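Local structure of outer membrane protein YopM (Yersinia pestis, 1JL5) at residues Ser115-Asn120 / Leu133-Val138; His363-Pro368 / Asp381-Ser386; Arg58-Ser63 / Asn79-Ser84. The protein acts as a secreted effector and virulence factor of the plague bacterium, probably altering host cell physiology so that the bacteria survive in host tissues. All coordinates share one frame; numbering follows the deposited sequence.

Interaction 1. Residues Ser115-Asn120 / Leu133-Val138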
# COMPACT_ATOMS: atom_id res chain seq x y z
N SER A 115 22.44 22.51 26.24
CA SER A 115 21.69 21.74 25.27
C SER A 115 22.32 21.76 23.89
O SER A 115 22.55 22.81 23.30
CB SER A 115 20.27 22.28 25.20
OG SER A 115 19.50 21.52 24.29
N LEU A 116 22.61 20.57 23.38
CA LEU A 116 23.19 20.41 22.06
C LEU A 116 22.23 19.58 21.21
O LEU A 116 22.11 18.38 21.42
CB LEU A 116 24.54 19.71 22.13
CG LEU A 116 25.15 19.38 20.77
CD1 LEU A 116 25.39 20.67 19.99
CD2 LEU A 116 26.44 18.61 20.95
N LEU A 117 21.55 20.23 20.28
CA LEU A 117 20.61 19.56 19.39
C LEU A 117 21.11 19.70 17.97
O LEU A 117 20.82 20.68 17.29
CB LEU A 117 19.22 20.18 19.47
CG LEU A 117 18.24 19.64 20.52
CD1 LEU A 117 18.74 19.97 21.91
CD2 LEU A 117 16.86 20.25 20.27
N VAL A 118 21.87 18.71 17.52
CA VAL A 118 22.41 18.72 16.18
C VAL A 118 22.03 17.43 15.48
O VAL A 118 22.82 16.83 14.76
CB VAL A 118 23.94 18.87 16.21
CG1 VAL A 118 24.30 20.26 16.71
CG2 VAL A 118 24.54 17.81 17.12
N ASP A 119 20.80 17.00 15.73
CA ASP A 119 20.30 15.79 15.10
C ASP A 119 20.24 16.07 13.61
O ASP A 119 20.17 17.22 13.19
CB ASP A 119 18.89 15.49 15.60
CG ASP A 119 17.96 16.66 15.43
OD1 ASP A 119 18.14 17.65 16.16
OD2 ASP A 119 17.08 16.61 14.55
N ASN A 120 20.28 15.01 12.82
CA ASN A 120 20.21 15.15 11.38
C ASN A 120 21.33 16.01 10.82
O ASN A 120 21.12 17.09 10.27
CB ASN A 120 18.85 15.71 10.99
CG ASN A 120 17.73 14.77 11.34
OD1 ASN A 120 17.54 13.76 10.68
ND2 ASN A 120 17.00 15.08 12.41
N LEU A 133 26.44 20.11 29.74
CA LEU A 133 25.48 19.52 28.82
C LEU A 133 24.39 18.73 29.53
O LEU A 133 24.65 17.78 30.27
CB LEU A 133 26.19 18.62 27.80
CG LEU A 133 25.34 18.44 26.54
CD1 LEU A 133 25.17 19.80 25.88
CD2 LEU A 133 26.00 17.46 25.58
N GLU A 134 23.16 19.16 29.31
CA GLU A 134 21.99 18.53 29.89
C GLU A 134 21.28 17.71 28.82
O GLU A 134 20.72 16.65 29.10
CB GLU A 134 21.04 19.59 30.43
CG GLU A 134 21.51 20.25 31.71
CD GLU A 134 20.67 21.45 32.07
OE1 GLU A 134 19.53 21.56 31.56
OE2 GLU A 134 21.14 22.29 32.87
N TYR A 135 21.30 18.23 27.60
CA TYR A 135 20.65 17.57 26.49
C TYR A 135 21.63 17.35 25.35
O TYR A 135 22.22 18.30 24.83
CB TYR A 135 19.47 18.42 26.01
CG TYR A 135 18.58 17.75 24.99
CD1 TYR A 135 19.08 17.32 23.77
CD2 TYR A 135 17.22 17.58 25.25
CE1 TYR A 135 18.25 16.73 22.82
CE2 TYR A 135 16.38 16.99 24.31
CZ TYR A 135 16.90 16.56 23.09
OH TYR A 135 16.08 15.98 22.16
N LEU A 136 21.83 16.09 25.00
CA LEU A 136 22.72 15.74 23.91
C LEU A 136 21.86 15.15 22.79
O LEU A 136 21.59 13.95 22.77
CB LEU A 136 23.75 14.71 24.36
CG LEU A 136 24.70 14.23 23.26
CD1 LEU A 136 25.47 15.40 22.69
CD2 LEU A 136 25.64 13.18 23.82
N GLY A 137 21.44 16.01 21.88
CA GLY A 137 20.62 15.58 20.76
C GLY A 137 21.48 15.48 19.52
O GLY A 137 21.73 16.48 18.85
N VAL A 138 21.93 14.27 19.21
CA VAL A 138 22.77 14.03 18.05
C VAL A 138 22.23 12.88 17.23
O VAL A 138 22.98 12.15 16.57
CB VAL A 138 24.20 13.70 18.48
CG1 VAL A 138 24.83 14.89 19.17
CG2 VAL A 138 24.18 12.50 19.41
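Leu116 is held through both its backbone N and its backbone O by the neighbouring strand. Leu116 N donates to Tyr135 O at 2.7 Å, almost straight at the hydrogen (176°). Leu116 O accepts from Gly137 N at 2.5 Å. Val118 N then donates to Gly137 O at 2.6 Å. These bonds join two strands that run parallel, with axes 4.6 Å apart. Leu117 pairs with Gly137 in this register.

Leu117 and Tyr135 share one face of the pair. Leu117 CD1 sits over a face of the Tyr135 ring, 3.7 Å from its centroid, a CH-pi contact. The two side chains cross at about a right angle. Tyr135 CG lies anti to the backbone N (chi1 -171°). Gly137 CA lies at the edge of the ring, in its plane. Gly137, with no side chain, leaves room for the ring beside its CA. Ser115 OG meets Tyr135 CB at 3.5 Å.

The other face is apolar and buried. Leu116 and Leu136 lie side by side and point the same way, CD2 of Leu116 being 3.8 Å from CD1 of Leu136. Leu133 CD1 packs against Leu116 CB. Beyond the strands, Val118 and Val138 also lie side by side and point the same way, Val118 CG2 3.6 Å from Val138 CG1.

Further out, strand 95-97 flanks Ser115-Leu117, with Leu96 touching Leu116. Asp119 OD1 is held by Ser99. Asn141 ND2 bonds to both Val118 O and Val138 O, tying the two turns together where the strands end. Stacked leucines inside, parallel strands joined between successive turns and an asparagine bridging the turns are hallmarks of a leucine-rich repeat solenoid, here at repeats LRR 3 and LRR 4.

Interaction 2. Residues His363-Pro368 / Asp381-Ser386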
# COMPACT_ATOMS: atom_id res chain seq x y z
N HIS A 363 -12.42 -2.84 10.17
CA HIS A 363 -11.66 -3.41 9.07
C HIS A 363 -11.75 -4.90 9.28
O HIS A 363 -11.02 -5.46 10.09
CB HIS A 363 -10.21 -2.95 9.12
CG HIS A 363 -10.02 -1.52 8.73
ND1 HIS A 363 -8.78 -0.91 8.69
CD2 HIS A 363 -10.92 -0.57 8.37
CE1 HIS A 363 -8.92 0.35 8.32
NE2 HIS A 363 -10.21 0.58 8.12
N VAL A 364 -12.68 -5.52 8.58
CA VAL A 364 -12.89 -6.95 8.69
C VAL A 364 -12.77 -7.55 7.30
O VAL A 364 -13.35 -8.58 6.97
CB VAL A 364 -14.27 -7.25 9.30
CG1 VAL A 364 -14.50 -8.75 9.37
CG2 VAL A 364 -14.33 -6.66 10.70
N GLU A 365 -11.99 -6.85 6.49
CA GLU A 365 -11.70 -7.23 5.12
C GLU A 365 -11.15 -8.66 5.10
O GLU A 365 -10.44 -9.08 6.01
CB GLU A 365 -10.64 -6.27 4.57
CG GLU A 365 -10.12 -5.32 5.66
CD GLU A 365 -8.92 -4.50 5.23
OE1 GLU A 365 -8.99 -3.86 4.15
OE2 GLU A 365 -7.93 -4.48 5.98
N TYR A 366 -11.51 -9.41 4.07
CA TYR A 366 -11.01 -10.77 3.91
C TYR A 366 -11.34 -11.70 5.06
O TYR A 366 -10.46 -12.16 5.79
CB TYR A 366 -9.51 -10.72 3.67
CG TYR A 366 -9.18 -9.82 2.50
CD1 TYR A 366 -9.53 -10.18 1.20
CD2 TYR A 366 -8.58 -8.58 2.70
CE1 TYR A 366 -9.27 -9.34 0.13
CE2 TYR A 366 -8.32 -7.73 1.63
CZ TYR A 366 -8.67 -8.11 0.35
OH TYR A 366 -8.41 -7.29 -0.72
N ASN A 367 -12.63 -11.94 5.20
CA ASN A 367 -13.16 -12.84 6.19
C ASN A 367 -14.30 -13.47 5.42
O ASN A 367 -14.96 -12.79 4.63
CB ASN A 367 -13.70 -12.07 7.40
CG ASN A 367 -12.66 -11.89 8.48
OD1 ASN A 367 -12.30 -12.84 9.17
ND2 ASN A 367 -12.16 -10.68 8.63
N PRO A 368 -14.51 -14.78 5.59
CA PRO A 368 -15.60 -15.44 4.87
C PRO A 368 -16.92 -15.04 5.51
O PRO A 368 -17.70 -15.88 5.94
CB PRO A 368 -15.29 -16.92 5.06
CG PRO A 368 -14.69 -16.94 6.42
CD PRO A 368 -13.75 -15.76 6.38
N ASP A 381 -14.63 4.69 9.49
CA ASP A 381 -13.67 3.96 8.68
C ASP A 381 -14.09 2.51 8.57
O ASP A 381 -13.96 1.74 9.51
CB ASP A 381 -12.30 4.05 9.35
CG ASP A 381 -11.23 3.38 8.55
OD1 ASP A 381 -11.56 2.58 7.64
OD2 ASP A 381 -10.05 3.63 8.85
N LEU A 382 -14.59 2.14 7.40
CA LEU A 382 -15.06 0.79 7.17
C LEU A 382 -14.39 0.10 5.99
O LEU A 382 -14.20 0.70 4.93
CB LEU A 382 -16.57 0.82 6.95
CG LEU A 382 -17.27 -0.50 6.63
CD1 LEU A 382 -17.13 -1.46 7.79
CD2 LEU A 382 -18.74 -0.23 6.34
N ARG A 383 -14.02 -1.15 6.20
CA ARG A 383 -13.41 -1.95 5.15
C ARG A 383 -13.88 -3.37 5.38
O ARG A 383 -13.64 -3.96 6.43
CB ARG A 383 -11.88 -1.87 5.18
CG ARG A 383 -11.36 -0.45 5.06
CD ARG A 383 -9.92 -0.38 4.56
NE ARG A 383 -9.05 -1.34 5.22
CZ ARG A 383 -7.74 -1.15 5.40
NH1 ARG A 383 -7.17 -0.03 4.98
NH2 ARG A 383 -7.01 -2.08 5.99
N MET A 384 -14.59 -3.90 4.39
CA MET A 384 -15.09 -5.25 4.46
C MET A 384 -14.91 -5.88 3.10
O MET A 384 -15.10 -5.22 2.08
CB MET A 384 -16.56 -5.26 4.86
CG MET A 384 -16.84 -4.61 6.20
SD MET A 384 -18.50 -4.94 6.80
CE MET A 384 -19.41 -3.60 6.04
N ASN A 385 -14.52 -7.14 3.09
CA ASN A 385 -14.32 -7.85 1.85
C ASN A 385 -14.56 -9.33 2.12
O ASN A 385 -13.85 -9.95 2.91
CB ASN A 385 -12.90 -7.63 1.33
CG ASN A 385 -12.71 -8.11 -0.09
OD1 ASN A 385 -12.05 -7.46 -0.91
ND2 ASN A 385 -13.29 -9.27 -0.41
N SER A 386 -15.57 -9.88 1.46
CA SER A 386 -15.92 -11.28 1.64
C SER A 386 -15.13 -12.16 0.67
O SER A 386 -14.44 -11.66 -0.21
CB SER A 386 -17.42 -11.46 1.41
OG SER A 386 -17.79 -11.02 0.12
O HOH W 1 -15.14 -8.83 5.12
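His363 and Arg383 pair in a parallel bridge, CA atoms 4.5 Å apart, and Val364 N donates to Arg383 O at 2.8 Å. Farther along, Asn385 O receives Asn367 N and, weakly, Tyr366 N. A water spans the remaining gap, donating to Val364 O and accepting from Asn385 N.

The Arg383 guanidinium lies flat on the His363 ring, centres 3.7 Å apart and planes at 11°. Its NE stands over the middle of the ring. A bend at chi3 (-45°) turns NE back over that face. Glu365 OE2 forms a salt bridge with Arg383 NH2 at 2.6 Å; the nitrogen approaches OE2 from above the carboxylate plane. At the ring edge, His363 NE2 donates to Asp381 OD1 in a very short bond of 2.5 Å. Asp381 OD2 is held by Gln361. Asn385 CB covers a face of the Tyr366 ring, 4.2 Å from its centroid, and Phe346 also stacks on Tyr366.

Strand 381-385 pairs antiparallel with a strand of a second subunit, continuing the sheet across the interface. The polar network thus lies beside a subunit junction. Two carboxylates flank the His363-Arg383 stack. They would offset the arginine's charge, and Asp381 could help the imidazole carry a proton on both nitrogens despite the stacked cation; the NE2-H bond fits a neutral ring as well.

Interaction 3. Residues Arg58-Ser63 / Asn79-Ser84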
# COMPACT_ATOMS: atom_id res chain seq x y z
N ARG A 58 23.76 30.09 5.13
CA ARG A 58 24.64 30.70 6.10
C ARG A 58 24.20 32.11 6.41
O ARG A 58 24.39 32.59 7.53
CB ARG A 58 26.07 30.66 5.59
CG ARG A 58 26.50 29.25 5.30
CD ARG A 58 27.98 29.09 5.34
NE ARG A 58 28.35 27.69 5.25
CZ ARG A 58 29.59 27.23 5.35
NH1 ARG A 58 30.58 28.09 5.55
NH2 ARG A 58 29.83 25.94 5.25
N GLU A 59 23.60 32.79 5.44
CA GLU A 59 23.16 34.15 5.69
C GLU A 59 22.15 34.13 6.83
O GLU A 59 22.25 34.92 7.77
CB GLU A 59 22.50 34.75 4.45
CG GLU A 59 21.95 36.14 4.71
CD GLU A 59 21.49 36.81 3.45
OE1 GLU A 59 22.26 36.81 2.48
OE2 GLU A 59 20.36 37.35 3.42
N MET A 60 21.20 33.21 6.74
CA MET A 60 20.19 33.09 7.79
C MET A 60 20.89 32.67 9.07
O MET A 60 20.60 33.18 10.15
CB MET A 60 19.15 32.03 7.41
CG MET A 60 18.11 31.79 8.50
SD MET A 60 17.02 33.20 8.77
CE MET A 60 17.82 34.03 10.14
N ALA A 61 21.82 31.73 8.94
CA ALA A 61 22.57 31.26 10.10
C ALA A 61 23.28 32.45 10.74
O ALA A 61 23.16 32.67 11.95
CB ALA A 61 23.57 30.21 9.68
N VAL A 62 24.02 33.20 9.94
CA VAL A 62 24.73 34.36 10.46
C VAL A 62 23.74 35.28 11.13
O VAL A 62 23.99 35.81 12.21
CB VAL A 62 25.45 35.13 9.35
CG1 VAL A 62 26.01 36.43 9.90
CG2 VAL A 62 26.58 34.28 8.78
N SER A 63 22.59 35.46 10.49
CA SER A 63 21.55 36.30 11.05
C SER A 63 21.14 35.76 12.42
O SER A 63 20.97 36.52 13.37
CB SER A 63 20.34 36.33 10.12
OG SER A 63 19.30 37.09 10.69
N ASN A 79 18.40 25.35 12.59
CA ASN A 79 17.83 24.15 12.00
C ASN A 79 17.58 24.24 10.52
O ASN A 79 17.16 25.26 9.99
CB ASN A 79 16.51 23.78 12.68
CG ASN A 79 16.70 23.43 14.13
OD1 ASN A 79 17.76 22.96 14.54
ND2 ASN A 79 15.65 23.65 14.93
N ASN A 80 17.86 23.13 9.85
CA ASN A 80 17.63 23.00 8.43
C ASN A 80 18.15 24.16 7.60
O ASN A 80 17.44 24.69 6.74
CB ASN A 80 16.13 22.81 8.18
CG ASN A 80 15.85 22.20 6.84
OD1 ASN A 80 16.52 21.26 6.43
ND2 ASN A 80 14.85 22.74 6.14
N LEU A 81 19.40 24.55 7.85
CA LEU A 81 20.00 25.64 7.10
C LEU A 81 21.03 25.08 6.14
O LEU A 81 21.78 25.82 5.51
CB LEU A 81 20.64 26.64 8.06
CG LEU A 81 19.63 27.37 8.95
CD1 LEU A 81 20.34 28.42 9.80
CD2 LEU A 81 18.56 28.01 8.08
N GLY A 82 21.07 23.76 6.04
CA GLY A 82 22.00 23.09 5.15
C GLY A 82 23.45 23.42 5.45
O GLY A 82 24.31 23.29 4.59
N LEU A 83 23.72 23.83 6.69
CA LEU A 83 25.07 24.18 7.08
C LEU A 83 26.00 22.98 7.12
O LEU A 83 25.75 22.01 7.83
CB LEU A 83 25.04 24.84 8.45
CG LEU A 83 23.99 25.95 8.55
CD1 LEU A 83 24.08 26.60 9.91
CD2 LEU A 83 24.21 26.96 7.44
N SER A 84 27.08 23.04 6.34
CA SER A 84 28.04 21.95 6.31
C SER A 84 29.02 22.17 7.46
O SER A 84 29.88 21.34 7.72
CB SER A 84 28.79 21.92 4.98
OG SER A 84 29.42 23.16 4.72
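Ala61 CB meets two leucine methyls, CD1 of Leu81 and CD1 of Leu83, each 3.7 Å away. Both leucines take the same rotamer. CG lies anti to the carbonyl carbon (chi1 -65° in Leu81, -49° in Leu83); with chi2 anti as well, the methyl ends reach the helix. The other methyl of Leu81, CD2, touches Met60 CG at 3.8 Å. Met60 then bends at chi2 and chi3, and its end leads away.

Arg58 starts out away from the loop but returns by its length. Its chain is extended from CG to NE and crosses Leu83 obliquely, with CG 3.9 Å from Leu83 CD2. At its end, NH2 of Arg58 makes a weak hydrogen bond to Ser84 OG of 2.9 Å, the oxygen lying in the guanidinium plane.

Arg58 NH1 also bonds to Trp46 O, its guanidinium makes a cation-pi contact with Trp46, and NE forms a salt bridge with Glu56. Glu56 also bonds Ser84 OG, bridging both partners. Tyr300 of a third subunit also packs on Leu81.

Helix 58-71 thus packs on the first turn of the solenoid, LRR 1, as an N-terminal helical cap covering the leucine core of a leucine-rich repeat domain.

In the fold
Along the chain the order is interaction 3, interaction 1, interaction 2, each closing before the next opens. Interactions 3 and 1 sit on the same side of the chain's centre, about 17 Å apart between centres, with nearest atoms about 5 Å apart. The centre of interaction 2 lies about 46 Å from that of interaction 1 and about 50 Å from that of interaction 3. Interactions 1 and 2 share the run of parallel strands from 75-77 to 381-385. Interaction 3 joins helix 58-71 to the loop after strand 75-77. The three therefore sample the helical start, an early pair of repeats and the modelled end of one solenoid, where a neighbouring subunit continues the strands in the tetramer.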